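Long-range contacts in choline dehydrogenase and related flavoproteins (Aspergillus oryzae, PDB 3Q9T), which is a formate oxidase of the glucose-methanol-choline oxidoreductase family that carries 8-formyl-FAD at its catalytic site: residues G15-A26 with S211-I221; F257-S265 with C565-L576. All coordinates share one frame; numbering follows the deposited sequence.

Contact 1: G15-A26 with S211-I221; sequences GTAGNTVAGRLA and SFLFVKNKPNI. With FAY ([(2R,3S,4R,5R)-5-(6-amino-9H-purin-9-yl)-3,4-dihydroxytetrahydrofuran-2-yl]methyl (2R,3S,4S)-5-(8-formyl-7-methyl-2,4-dioxo-3,4-dihydrobenzo[g]pteridin-10(2H)-yl)-2,3,4-trihydroxypentyl dihydrogen diphosphate), chain D.
Ser211 OG donates to Gly15 O over 2.8 Å, and the same hydroxyl receives the amide N-H of Asn19 ND2 at 3.0 Å. The second bond is bent, with 136° at the hydrogen. Ser211 OG stands above the carbonyl plane of Gly15, whereas Asn19 N, the first helical donor, reaches that oxygen from the opposite face; two bonds therefore grip a buried carbonyl at the N-cap. With chi1 at 79°, Ser211 OG lies between its own backbone N and carbonyl carbon, which turns the hydroxyl to the helix start. Beside it, Thr16 and Ala17 offer backbone amides to the FAD diphosphate, and Thr16 OG1 bonds both FAY O2A and O3', consistent with the GxGxxG turn of a Rossmann-type dinucleotide fold, to which Gly15 and Gly18 belong. At the other end, Asn220 ND2 donates almost straight (170°) to Ala26 O, 2.9 Å away, with Ala26 O lying in the amide plane of Asn220; Val31 O is a further acceptor.

Packing fills the span between. One face of the Phe214 ring covers Thr20 CA, 3.8 Å from the ring centroid and almost on the ring normal, a CH-pi contact. Phe214 CE1 lies over one face of the Arg24 guanidinium, the planes nearly perpendicular; salt bridges to Glu27 and Glu563 hold that group. Gly23 CA comes within 3.5 Å of Phe214 O. Ala26 CB rests on Ile221 CG1 at 3.5 Å.

The 211-221 loop flanks helix 16-25, with Ile35 of strand 33-36 touching both segments and Tyr559 of helix 555-572 meeting Thr16, Thr20 and Ser211.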
loop_
_atom_site.group_PDB
_atom_site.type_symbol
_atom_site.label_atom_id
_atom_site.label_comp_id
_atom_site.label_asym_id
_atom_site.label_seq_id
_atom_site.Cartn_x
_atom_site.Cartn_y
_atom_site.Cartn_z
ATOM N N GLY A 15 7.924 -28.436 3.515
ATOM C CA GLY A 15 8.272 -27.344 4.410
ATOM C C GLY A 15 8.561 -27.782 5.835
ATOM O O GLY A 15 9.003 -28.915 6.091
ATOM N N THR A 16 8.284 -26.879 6.769
ATOM C CA THR A 16 8.595 -27.097 8.171
ATOM C C THR A 16 7.894 -28.300 8.779
ATOM O O THR A 16 8.549 -29.219 9.263
ATOM C CB THR A 16 8.233 -25.862 8.983
ATOM O OG1 THR A 16 8.761 -24.713 8.324
ATOM C CG2 THR A 16 8.787 -25.954 10.397
ATOM N N ALA A 17 6.565 -28.272 8.803
ATOM C CA ALA A 17 5.802 -29.421 9.283
ATOM C C ALA A 17 5.870 -30.576 8.271
ATOM O O ALA A 17 5.885 -31.764 8.643
ATOM C CB ALA A 17 4.353 -29.025 9.536
ATOM N N GLY A 18 5.920 -30.222 6.990
ATOM C CA GLY A 18 5.930 -31.221 5.931
ATOM C C GLY A 18 7.055 -32.217 6.150
ATOM O O GLY A 18 6.817 -33.400 6.352
ATOM N N ASN A 19 8.290 -31.737 6.136
ATOM C CA ASN A 19 9.428 -32.622 6.367
ATOM C C ASN A 19 9.407 -33.343 7.707
ATOM O O ASN A 19 9.850 -34.481 7.801
ATOM C CB ASN A 19 10.742 -31.868 6.168
ATOM C CG ASN A 19 10.908 -31.387 4.741
ATOM O OD1 ASN A 19 10.313 -31.961 3.813
ATOM N ND2 ASN A 19 11.707 -30.340 4.552
ATOM N N THR A 20 8.879 -32.693 8.739
ATOM C CA THR A 20 8.771 -33.334 10.041
ATOM C C THR A 20 7.920 -34.590 9.935
ATOM O O THR A 20 8.317 -35.671 10.398
ATOM C CB THR A 20 8.133 -32.393 11.092
ATOM O OG1 THR A 20 8.912 -31.196 11.198
ATOM C CG2 THR A 20 8.055 -33.080 12.460
ATOM N N VAL A 21 6.744 -34.445 9.324
ATOM C CA VAL A 21 5.830 -35.570 9.173
ATOM C C VAL A 21 6.494 -36.645 8.313
ATOM O O VAL A 21 6.523 -37.836 8.677
ATOM C CB VAL A 21 4.465 -35.144 8.569
ATOM C CG1 VAL A 21 3.627 -36.374 8.182
ATOM C CG2 VAL A 21 3.697 -34.256 9.549
ATOM N N ALA A 22 7.066 -36.216 7.193
ATOM C CA ALA A 22 7.693 -37.156 6.265
ATOM C C ALA A 22 8.820 -37.967 6.900
ATOM O O ALA A 22 8.917 -39.164 6.665
ATOM C CB ALA A 22 8.202 -36.441 5.033
ATOM N N GLY A 23 9.678 -37.307 7.674
ATOM C CA GLY A 23 10.846 -37.956 8.244
ATOM C C GLY A 23 10.453 -38.952 9.318
ATOM O O GLY A 23 11.065 -40.001 9.463
ATOM N N ARG A 24 9.405 -38.623 10.058
ATOM C CA ARG A 24 8.932 -39.486 11.126
ATOM C C ARG A 24 8.248 -40.719 10.556
ATOM O O ARG A 24 8.471 -41.844 11.021
ATOM C CB ARG A 24 7.986 -38.724 12.049
ATOM C CG ARG A 24 8.683 -37.648 12.875
ATOM C CD ARG A 24 9.791 -38.225 13.755
ATOM N NE ARG A 24 10.270 -37.227 14.713
ATOM C CZ ARG A 24 11.393 -37.324 15.423
ATOM N NH1 ARG A 24 12.170 -38.395 15.315
ATOM N NH2 ARG A 24 11.730 -36.348 16.260
ATOM N N LEU A 25 7.429 -40.516 9.529
ATOM C CA LEU A 25 6.754 -41.640 8.902
ATOM C C LEU A 25 7.775 -42.587 8.267
ATOM O O LEU A 25 7.571 -43.805 8.250
ATOM C CB LEU A 25 5.708 -41.169 7.889
ATOM C CG LEU A 25 4.430 -40.586 8.501
ATOM C CD1 LEU A 25 3.459 -40.188 7.417
ATOM C CD2 LEU A 25 3.776 -41.576 9.452
ATOM N N ALA A 26 8.885 -42.024 7.793
ATOM C CA ALA A 26 9.959 -42.801 7.183
ATOM C C ALA A 26 10.809 -43.603 8.183
ATOM O O ALA A 26 11.664 -44.386 7.772
ATOM C CB ALA A 26 10.866 -41.885 6.346
ATOM N N SER A 211 14.196 -27.863 8.496
ATOM C CA SER A 211 13.399 -29.087 8.516
ATOM C C SER A 211 13.901 -30.130 7.501
ATOM O O SER A 211 13.575 -31.317 7.603
ATOM C CB SER A 211 11.912 -28.759 8.300
ATOM O OG SER A 211 11.607 -28.532 6.924
ATOM N N PHE A 212 14.704 -29.689 6.532
ATOM C CA PHE A 212 15.320 -30.607 5.564
ATOM C C PHE A 212 16.223 -31.643 6.243
ATOM O O PHE A 212 16.547 -32.677 5.661
ATOM C CB PHE A 212 16.111 -29.837 4.510
ATOM C CG PHE A 212 17.038 -28.804 5.088
ATOM C CD1 PHE A 212 16.735 -27.452 4.991
ATOM C CD2 PHE A 212 18.203 -29.183 5.736
ATOM C CE1 PHE A 212 17.587 -26.495 5.520
ATOM C CE2 PHE A 212 19.056 -28.231 6.287
ATOM C CZ PHE A 212 18.751 -26.889 6.175
ATOM N N LEU A 213 16.626 -31.341 7.471
ATOM C CA LEU A 213 17.412 -32.246 8.299
ATOM C C LEU A 213 16.641 -33.517 8.690
ATOM O O LEU A 213 17.241 -34.503 9.139
ATOM C CB LEU A 213 17.824 -31.501 9.575
ATOM C CG LEU A 213 19.267 -31.009 9.771
ATOM C CD1 LEU A 213 20.029 -30.862 8.462
ATOM C CD2 LEU A 213 19.301 -29.722 10.592
ATOM N N PHE A 214 15.312 -33.469 8.579
ATOM C CA PHE A 214 14.458 -34.609 8.877
ATOM C C PHE A 214 14.451 -35.662 7.760
ATOM O O PHE A 214 14.146 -36.835 8.006
ATOM C CB PHE A 214 13.011 -34.144 9.042
ATOM C CG PHE A 214 12.570 -33.984 10.459
ATOM C CD1 PHE A 214 12.192 -35.090 11.210
ATOM C CD2 PHE A 214 12.493 -32.724 11.039
ATOM C CE1 PHE A 214 11.757 -34.950 12.530
ATOM C CE2 PHE A 214 12.060 -32.575 12.360
ATOM C CZ PHE A 214 11.690 -33.687 13.105
ATOM N N VAL A 215 14.744 -35.251 6.530
ATOM C CA VAL A 215 14.388 -36.098 5.379
ATOM C C VAL A 215 15.535 -36.532 4.471
ATOM O O VAL A 215 15.304 -37.064 3.378
ATOM C CB VAL A 215 13.297 -35.439 4.509
ATOM C CG1 VAL A 215 12.021 -35.282 5.303
ATOM C CG2 VAL A 215 13.783 -34.097 3.963
ATOM N N LYS A 216 16.767 -36.322 4.917
ATOM C CA LYS A 216 17.925 -36.751 4.136
ATOM C C LYS A 216 18.417 -38.137 4.580
ATOM O O LYS A 216 18.064 -38.624 5.660
ATOM C CB LYS A 216 19.038 -35.699 4.205
ATOM C CG LYS A 216 19.365 -35.222 5.632
ATOM C CD LYS A 216 20.190 -33.926 5.640
ATOM C CE LYS A 216 21.691 -34.167 5.450
ATOM N NZ LYS A 216 22.369 -34.443 6.751
ATOM N N ASN A 217 19.206 -38.781 3.725
ATOM C CA ASN A 217 19.736 -40.116 4.009
ATOM C C ASN A 217 18.654 -41.106 4.431
ATOM O O ASN A 217 18.866 -41.935 5.321
ATOM C CB ASN A 217 20.832 -40.066 5.084
ATOM C CG ASN A 217 21.808 -38.921 4.872
ATOM O OD1 ASN A 217 22.093 -38.161 5.800
ATOM N ND2 ASN A 217 22.313 -38.780 3.646
ATOM N N LYS A 218 17.490 -41.007 3.797
ATOM C CA LYS A 218 16.429 -41.986 4.006
ATOM C C LYS A 218 15.884 -42.421 2.652
ATOM O O LYS A 218 15.112 -41.713 2.020
ATOM C CB LYS A 218 15.353 -41.419 4.926
ATOM C CG LYS A 218 15.924 -41.030 6.276
ATOM C CD LYS A 218 14.943 -40.268 7.125
ATOM C CE LYS A 218 15.636 -39.745 8.375
ATOM N NZ LYS A 218 14.659 -39.211 9.363
ATOM N N PRO A 219 16.324 -43.595 2.191
ATOM C CA PRO A 219 16.071 -44.024 0.817
ATOM C C PRO A 219 14.627 -44.424 0.593
ATOM O O PRO A 219 14.251 -44.667 -0.546
ATOM C CB PRO A 219 16.988 -45.238 0.656
ATOM C CG PRO A 219 17.154 -45.773 2.039
ATOM C CD PRO A 219 17.122 -44.574 2.951
ATOM N N ASN A 220 13.830 -44.503 1.652
ATOM C CA ASN A 220 12.402 -44.733 1.479
ATOM C C ASN A 220 11.627 -43.427 1.238
ATOM O O ASN A 220 10.424 -43.442 0.955
ATOM C CB ASN A 220 11.804 -45.544 2.645
ATOM C CG ASN A 220 12.184 -44.988 4.007
ATOM O OD1 ASN A 220 13.249 -44.399 4.165
ATOM N ND2 ASN A 220 11.318 -45.193 5.006
ATOM N N ILE A 221 12.316 -42.297 1.345
ATOM C CA ILE A 221 11.705 -41.021 0.993
ATOM C C ILE A 221 12.092 -40.627 -0.414
ATOM O O ILE A 221 13.275 -40.476 -0.711
ATOM C CB ILE A 221 12.126 -39.873 1.940
ATOM C CG1 ILE A 221 11.759 -40.214 3.387
ATOM C CG2 ILE A 221 11.464 -38.578 1.497
ATOM C CD1 ILE A 221 12.114 -39.143 4.399
HETATM P P FAY D . 4.922 -24.361 7.646
HETATM N N1 FAY D . 9.198 -18.497 13.522
HETATM C C2 FAY D . 10.037 -18.671 14.621
HETATM O O2 FAY D . 9.763 -19.503 15.478
HETATM N N3 FAY D . 11.359 -18.293 14.532
HETATM C C4 FAY D . 11.697 -17.278 13.671
HETATM O O4 FAY D . 12.554 -16.461 14.056
HETATM N N5 FAY D . 11.178 -16.083 11.672
HETATM C C6 FAY D . 11.026 -15.263 9.475
HETATM C C7 FAY D . 10.484 -15.290 8.202
HETATM C C8 FAY D . 9.434 -16.170 7.920
HETATM O O8 FAY D . 8.239 -17.203 6.189
HETATM C C9 FAY D . 9.030 -17.096 8.891
HETATM P PA FAY D . 6.279 -23.689 5.255
HETATM C "C1'" FAY D . 7.910 -18.859 10.959
HETATM C C10 FAY D . 9.580 -17.678 12.486
HETATM N N10 FAY D . 8.973 -17.793 11.232
HETATM N N1A FAY D . 3.322 -26.434 -4.910
HETATM O O1A FAY D . 6.287 -22.428 4.458
HETATM C C1B FAY D . 5.733 -25.505 -0.338
HETATM O O1P FAY D . 5.309 -25.820 7.601
HETATM C "C2'" FAY D . 8.541 -20.229 10.619
HETATM O "O2'" FAY D . 9.570 -20.002 9.723
HETATM C C2A FAY D . 4.401 -27.111 -4.372
HETATM O O2A FAY D . 7.499 -23.885 6.102
HETATM C C2B FAY D . 6.597 -24.309 0.018
HETATM O O2B FAY D . 7.635 -24.070 -0.915
HETATM O O2P FAY D . 3.498 -24.188 8.141
HETATM C "C3'" FAY D . 7.691 -21.443 10.120
HETATM O "O3'" FAY D . 8.286 -22.229 9.090
HETATM N N3A FAY D . 4.926 -26.735 -3.146
HETATM C C3B FAY D . 7.154 -24.733 1.360
HETATM O O3B FAY D . 8.263 -25.569 1.140
HETATM O O3P FAY D . 4.967 -23.739 6.160
HETATM C "C4'" FAY D . 6.287 -21.118 9.674
HETATM O "O4'" FAY D . 5.722 -20.335 10.722
HETATM C C4A FAY D . 4.370 -25.700 -2.466
HETATM C C4B FAY D . 6.062 -25.595 1.945
HETATM O O4B FAY D . 5.175 -25.911 0.886
HETATM C C4X FAY D . 10.787 -16.970 12.643
HETATM C "C5'" FAY D . 5.478 -22.410 9.407
HETATM O "O5'" FAY D . 5.954 -23.428 8.514
HETATM C C5A FAY D . 3.276 -25.014 -2.987
HETATM C C5B FAY D . 5.340 -24.883 3.072
HETATM O O5B FAY D . 6.165 -24.931 4.210
HETATM C C5X FAY D . 10.468 -16.033 10.492
HETATM C C6A FAY D . 2.748 -25.378 -4.224
HETATM N N6A FAY D . 1.760 -24.655 -4.771
HETATM N N7A FAY D . 2.933 -24.051 -2.107
HETATM C C7M FAY D . 10.924 -14.232 7.219
HETATM C C8A FAY D . 3.761 -24.109 -1.043
HETATM C C8M FAY D . 9.144 -16.460 6.498
HETATM C C9A FAY D . 9.502 -17.010 10.200
HETATM N N9A FAY D . 4.655 -25.117 -1.256
#

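Contact 2: F257-S265 with C565-L576; sequences FADREVILS and CADMIKAEHKDL. With FAY ([(2R,3S,4R,5R)-5-(6-amino-9H-purin-9-yl)-3,4-dihydroxytetrahydrofuran-2-yl]methyl (2R,3S,4S)-5-(8-formyl-7-methyl-2,4-dioxo-3,4-dihydrobenzo[g]pteridin-10(2H)-yl)-2,3,4-trihydroxypentyl dihydrogen diphosphate), chain D.
Cys565 SG makes a loose apolar contact with Ile263 CG2 at 4.4 Å, the first touch along the helix. One turn on, Ile569 CD1 meets Ile263 CG1 tip to tip (3.7 Å), while Ile569 CG2 lies alongside the Glu261 carboxylate. Glu572 brings its OE1 to 4.2 Å from Glu261 OE2; this like-charge proximity is probably eased by Lys531, which pairs with Glu572, and Arg539, which pairs with Glu261.

His573, where helical geometry ends, links two polar neighbours through its ring edge. Its NE2 donates to Glu261 OE2 at 2.6 Å, a His-carboxylate hydrogen bond in which the oxygen lies in the ring plane and uses its anti lone pair. ND1 accepts from Arg260 NH1 over 3.2 Å. With both ring nitrogens engaged, the flip of the imidazole is probably fixed; Phe9 meets the ring edge-to-face. Asp575 forms a bidentate, end-on salt bridge with Arg260, OD1 accepting from NH2 at 2.8 Å and OD2 from NH1 at 3.0 Å, both through syn lone pairs, with the two planes only 20° apart. Leu576 CD1 sits over the centre of one face of that guanidinium.

Strand 261-264 and helix 565-572 run antiparallel (170°), their axes 11.7 Å apart: the C-terminal helix packs on the parallel sheet of the Rossmann-like FAD-binding domain. Strands 9-12 and 538-540 flank 261-264; Phe9 and Arg539 extend the surface beneath Ile569, and helix 16-25 lies beside helix 565-572 through Val21, Arg24 and Leu25.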
loop_
_atom_site.group_PDB
_atom_site.type_symbol
_atom_site.label_atom_id
_atom_site.label_comp_id
_atom_site.label_asym_id
_atom_site.label_seq_id
_atom_site.Cartn_x
_atom_site.Cartn_y
_atom_site.Cartn_z
ATOM N N PHE A 257 0.178 -40.925 -6.243
ATOM C CA PHE A 257 -0.906 -41.492 -5.454
ATOM C C PHE A 257 -0.421 -41.962 -4.106
ATOM O O PHE A 257 0.712 -42.443 -3.971
ATOM C CB PHE A 257 -1.570 -42.644 -6.215
ATOM C CG PHE A 257 -2.260 -42.205 -7.475
ATOM C CD1 PHE A 257 -3.567 -41.764 -7.443
ATOM C CD2 PHE A 257 -1.591 -42.209 -8.680
ATOM C CE1 PHE A 257 -4.203 -41.334 -8.595
ATOM C CE2 PHE A 257 -2.222 -41.775 -9.841
ATOM C CZ PHE A 257 -3.528 -41.348 -9.794
ATOM N N ALA A 258 -1.281 -41.806 -3.106
ATOM C CA ALA A 258 -0.963 -42.278 -1.774
ATOM C C ALA A 258 -1.820 -43.491 -1.498
ATOM O O ALA A 258 -3.037 -43.448 -1.660
ATOM C CB ALA A 258 -1.217 -41.188 -0.724
ATOM N N ASP A 259 -1.183 -44.572 -1.075
ATOM C CA ASP A 259 -1.919 -45.776 -0.718
ATOM C C ASP A 259 -2.484 -45.730 0.698
ATOM O O ASP A 259 -3.471 -46.386 0.995
ATOM C CB ASP A 259 -1.049 -47.000 -0.952
ATOM C CG ASP A 259 -0.756 -47.192 -2.414
ATOM O OD1 ASP A 259 -1.629 -46.805 -3.226
ATOM O OD2 ASP A 259 0.338 -47.684 -2.754
ATOM N N ARG A 260 -1.885 -44.919 1.561
ATOM C CA ARG A 260 -2.440 -44.733 2.887
ATOM C C ARG A 260 -3.054 -43.354 3.036
ATOM O O ARG A 260 -4.257 -43.227 3.211
ATOM C CB ARG A 260 -1.375 -44.955 3.957
ATOM C CG ARG A 260 -0.788 -46.364 3.940
ATOM C CD ARG A 260 -1.872 -47.442 3.988
ATOM N NE ARG A 260 -1.279 -48.773 3.932
ATOM C CZ ARG A 260 -1.151 -49.588 4.974
ATOM N NH1 ARG A 260 -1.604 -49.234 6.177
ATOM N NH2 ARG A 260 -0.578 -50.771 4.803
ATOM N N GLU A 261 -2.228 -42.315 2.982
ATOM C CA GLU A 261 -2.725 -40.977 3.270
ATOM C C GLU A 261 -1.935 -39.884 2.590
ATOM O O GLU A 261 -0.737 -40.005 2.359
ATOM C CB GLU A 261 -2.731 -40.715 4.775
ATOM C CG GLU A 261 -3.662 -41.618 5.578
ATOM C CD GLU A 261 -3.770 -41.164 7.018
ATOM O OE1 GLU A 261 -4.011 -39.958 7.236
ATOM O OE2 GLU A 261 -3.604 -42.003 7.931
ATOM N N VAL A 262 -2.637 -38.805 2.269
ATOM C CA VAL A 262 -1.996 -37.590 1.818
ATOM C C VAL A 262 -1.970 -36.581 2.964
ATOM O O VAL A 262 -2.980 -36.356 3.649
ATOM C CB VAL A 262 -2.713 -37.010 0.597
ATOM C CG1 VAL A 262 -2.253 -35.581 0.328
ATOM C CG2 VAL A 262 -2.445 -37.896 -0.613
ATOM N N ILE A 263 -0.799 -35.999 3.190
ATOM C CA ILE A 263 -0.671 -34.929 4.168
ATOM C C ILE A 263 -0.349 -33.604 3.469
ATOM O O ILE A 263 0.690 -33.460 2.810
ATOM C CB ILE A 263 0.380 -35.218 5.259
ATOM C CG1 ILE A 263 0.125 -36.562 5.968
ATOM C CG2 ILE A 263 0.343 -34.112 6.295
ATOM C CD1 ILE A 263 0.561 -37.781 5.196
ATOM N N LEU A 264 -1.259 -32.646 3.608
ATOM C CA LEU A 264 -1.104 -31.338 2.995
ATOM C C LEU A 264 -0.347 -30.412 3.952
ATOM O O LEU A 264 -0.814 -30.124 5.044
ATOM C CB LEU A 264 -2.470 -30.766 2.639
ATOM C CG LEU A 264 -2.495 -29.353 2.041
ATOM C CD1 LEU A 264 -1.536 -29.225 0.875
ATOM C CD2 LEU A 264 -3.934 -28.977 1.613
ATOM N N SER A 265 0.831 -29.973 3.514
ATOM C CA SER A 265 1.741 -29.153 4.296
ATOM C C SER A 265 2.249 -27.933 3.494
ATOM O O SER A 265 3.439 -27.601 3.524
ATOM C CB SER A 265 2.942 -30.006 4.735
ATOM O OG SER A 265 2.531 -31.138 5.495
ATOM N N CYS A 565 1.126 -34.875 14.411
ATOM C CA CYS A 565 0.480 -35.434 13.234
ATOM C C CYS A 565 1.030 -36.812 12.889
ATOM O O CYS A 565 0.270 -37.750 12.662
ATOM C CB CYS A 565 0.657 -34.519 12.020
ATOM S SG CYS A 565 -0.238 -35.136 10.580
ATOM N N ALA A 566 2.352 -36.918 12.828
ATOM C CA ALA A 566 3.017 -38.180 12.523
ATOM C C ALA A 566 2.652 -39.265 13.559
ATOM O O ALA A 566 2.301 -40.393 13.200
ATOM C CB ALA A 566 4.542 -37.968 12.450
ATOM N N ASP A 567 2.715 -38.915 14.840
ATOM C CA ASP A 567 2.300 -39.841 15.890
ATOM C C ASP A 567 0.883 -40.351 15.646
ATOM O O ASP A 567 0.652 -41.558 15.669
ATOM C CB ASP A 567 2.407 -39.206 17.283
ATOM C CG ASP A 567 3.679 -39.624 18.028
ATOM O OD1 ASP A 567 4.583 -40.204 17.381
ATOM O OD2 ASP A 567 3.779 -39.353 19.256
ATOM N N MET A 568 -0.059 -39.439 15.389
ATOM C CA MET A 568 -1.463 -39.823 15.171
ATOM C C MET A 568 -1.666 -40.705 13.926
ATOM O O MET A 568 -2.512 -41.606 13.933
ATOM C CB MET A 568 -2.368 -38.592 15.139
ATOM C CG MET A 568 -2.320 -37.759 16.444
ATOM S SD MET A 568 -3.597 -36.479 16.536
ATOM C CE MET A 568 -3.055 -35.413 15.191
ATOM N N ILE A 569 -0.883 -40.460 12.874
ATOM C CA ILE A 569 -0.940 -41.302 11.677
ATOM C C ILE A 569 -0.405 -42.710 11.993
ATOM O O ILE A 569 -0.987 -43.713 11.584
ATOM C CB ILE A 569 -0.170 -40.679 10.496
ATOM C CG1 ILE A 569 -0.925 -39.464 9.953
ATOM C CG2 ILE A 569 0.034 -41.693 9.361
ATOM C CD1 ILE A 569 -0.135 -38.679 8.931
ATOM N N LYS A 570 0.691 -42.779 12.738
ATOM C CA LYS A 570 1.276 -44.068 13.102
ATOM C C LYS A 570 0.319 -44.888 13.948
ATOM O O LYS A 570 0.238 -46.103 13.788
ATOM C CB LYS A 570 2.593 -43.893 13.847
ATOM C CG LYS A 570 3.740 -43.392 12.979
ATOM C CD LYS A 570 5.059 -43.399 13.757
ATOM C CE LYS A 570 6.168 -42.729 12.962
ATOM N NZ LYS A 570 7.435 -42.643 13.741
ATOM N N ALA A 571 -0.400 -44.222 14.847
ATOM C CA ALA A 571 -1.333 -44.915 15.719
ATOM C C ALA A 571 -2.454 -45.531 14.900
ATOM O O ALA A 571 -3.014 -46.570 15.262
ATOM C CB ALA A 571 -1.895 -43.971 16.770
ATOM N N GLU A 572 -2.786 -44.883 13.793
ATOM C CA GLU A 572 -3.855 -45.368 12.944
ATOM C C GLU A 572 -3.439 -46.575 12.108
ATOM O O GLU A 572 -4.213 -47.513 11.957
ATOM C CB GLU A 572 -4.361 -44.257 12.038
ATOM C CG GLU A 572 -5.356 -44.748 11.019
ATOM C CD GLU A 572 -6.387 -43.704 10.703
ATOM O OE1 GLU A 572 -6.982 -43.767 9.609
ATOM O OE2 GLU A 572 -6.597 -42.823 11.563
ATOM N N HIS A 573 -2.222 -46.558 11.573
ATOM C CA HIS A 573 -1.760 -47.657 10.722
ATOM C C HIS A 573 -0.942 -48.713 11.481
ATOM O O HIS A 573 0.276 -48.860 11.295
ATOM C CB HIS A 573 -1.017 -47.103 9.508
ATOM C CG HIS A 573 -1.853 -46.174 8.690
ATOM N ND1 HIS A 573 -2.607 -46.600 7.618
ATOM C CD2 HIS A 573 -2.095 -44.847 8.816
ATOM C CE1 HIS A 573 -3.267 -45.574 7.112
ATOM N NE2 HIS A 573 -2.968 -44.497 7.817
ATOM N N LYS A 574 -1.646 -49.448 12.337
ATOM C CA LYS A 574 -1.048 -50.492 13.169
ATOM C C LYS A 574 -0.160 -51.433 12.371
ATOM O O LYS A 574 0.947 -51.763 12.800
ATOM C CB LYS A 574 -2.143 -51.313 13.854
ATOM C CG LYS A 574 -2.468 -50.891 15.278
ATOM C CD LYS A 574 -2.866 -49.437 15.365
ATOM C CE LYS A 574 -3.540 -49.147 16.701
ATOM N NZ LYS A 574 -4.711 -50.055 16.913
ATOM N N ASP A 575 -0.647 -51.869 11.213
ATOM C CA ASP A 575 0.094 -52.840 10.423
ATOM C C ASP A 575 1.467 -52.306 9.986
ATOM O O ASP A 575 2.359 -53.082 9.650
ATOM C CB ASP A 575 -0.729 -53.318 9.217
ATOM C CG ASP A 575 -0.884 -52.252 8.156
ATOM O OD1 ASP A 575 -0.830 -52.598 6.952
ATOM O OD2 ASP A 575 -1.054 -51.070 8.526
ATOM N N LEU A 576 1.638 -50.986 9.999
ATOM C CA LEU A 576 2.921 -50.405 9.596
ATOM C C LEU A 576 3.778 -49.963 10.777
ATOM O O LEU A 576 4.995 -49.927 10.666
ATOM C CB LEU A 576 2.732 -49.228 8.615
ATOM C CG LEU A 576 2.140 -49.548 7.229
ATOM C CD1 LEU A 576 2.079 -48.300 6.356
ATOM C CD2 LEU A 576 2.921 -50.646 6.533
HETATM P P FAY D . 4.922 -24.361 7.646
HETATM N N1 FAY D . 9.198 -18.497 13.522
HETATM C C2 FAY D . 10.037 -18.671 14.621
HETATM O O2 FAY D . 9.763 -19.503 15.478
HETATM N N3 FAY D . 11.359 -18.293 14.532
HETATM C C4 FAY D . 11.697 -17.278 13.671
HETATM O O4 FAY D . 12.554 -16.461 14.056
HETATM N N5 FAY D . 11.178 -16.083 11.672
HETATM C C6 FAY D . 11.026 -15.263 9.475
HETATM C C7 FAY D . 10.484 -15.290 8.202
HETATM C C8 FAY D . 9.434 -16.170 7.920
HETATM O O8 FAY D . 8.239 -17.203 6.189
HETATM C C9 FAY D . 9.030 -17.096 8.891
HETATM P PA FAY D . 6.279 -23.689 5.255
HETATM C "C1'" FAY D . 7.910 -18.859 10.959
HETATM C C10 FAY D . 9.580 -17.678 12.486
HETATM N N10 FAY D . 8.973 -17.793 11.232
HETATM N N1A FAY D . 3.322 -26.434 -4.910
HETATM O O1A FAY D . 6.287 -22.428 4.458
HETATM C C1B FAY D . 5.733 -25.505 -0.338
HETATM O O1P FAY D . 5.309 -25.820 7.601
HETATM C "C2'" FAY D . 8.541 -20.229 10.619
HETATM O "O2'" FAY D . 9.570 -20.002 9.723
HETATM C C2A FAY D . 4.401 -27.111 -4.372
HETATM O O2A FAY D . 7.499 -23.885 6.102
HETATM C C2B FAY D . 6.597 -24.309 0.018
HETATM O O2B FAY D . 7.635 -24.070 -0.915
HETATM O O2P FAY D . 3.498 -24.188 8.141
HETATM C "C3'" FAY D . 7.691 -21.443 10.120
HETATM O "O3'" FAY D . 8.286 -22.229 9.090
HETATM N N3A FAY D . 4.926 -26.735 -3.146
HETATM C C3B FAY D . 7.154 -24.733 1.360
HETATM O O3B FAY D . 8.263 -25.569 1.140
HETATM O O3P FAY D . 4.967 -23.739 6.160
HETATM C "C4'" FAY D . 6.287 -21.118 9.674
HETATM O "O4'" FAY D . 5.722 -20.335 10.722
HETATM C C4A FAY D . 4.370 -25.700 -2.466
HETATM C C4B FAY D . 6.062 -25.595 1.945
HETATM O O4B FAY D . 5.175 -25.911 0.886
HETATM C C4X FAY D . 10.787 -16.970 12.643
HETATM C "C5'" FAY D . 5.478 -22.410 9.407
HETATM O "O5'" FAY D . 5.954 -23.428 8.514
HETATM C C5A FAY D . 3.276 -25.014 -2.987
HETATM C C5B FAY D . 5.340 -24.883 3.072
HETATM O O5B FAY D . 6.165 -24.931 4.210
HETATM C C5X FAY D . 10.468 -16.033 10.492
HETATM C C6A FAY D . 2.748 -25.378 -4.224
HETATM N N6A FAY D . 1.760 -24.655 -4.771
HETATM N N7A FAY D . 2.933 -24.051 -2.107
HETATM C C7M FAY D . 10.924 -14.232 7.219
HETATM C C8A FAY D . 3.761 -24.109 -1.043
HETATM C C8M FAY D . 9.144 -16.460 6.498
HETATM C C9A FAY D . 9.502 -17.010 10.200
HETATM N N9A FAY D . 4.655 -25.117 -1.256
#

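From the N terminus, helix 16-25 comes first in the chain, and contact 1 closes a loop when 211-221 returns to it and leads into strand 221-224. Only then does contact 2 open, at 257-265, and it closes near the C terminus with 565-576, so the two loops follow in series and neither encloses the other. Strands 221-224 and 261-264 belong to the same five-stranded parallel sheet. The contacts meet where the helices lie side by side: Leu25 CD2 is 3.7 Å from Ile569 CG2, and Arg24 CB is 3.5 Å from Ala566 CB. Both touch the FAD, contact 1 at its diphosphate and contact 2 through Ser265 O near its ribose carbon C5B.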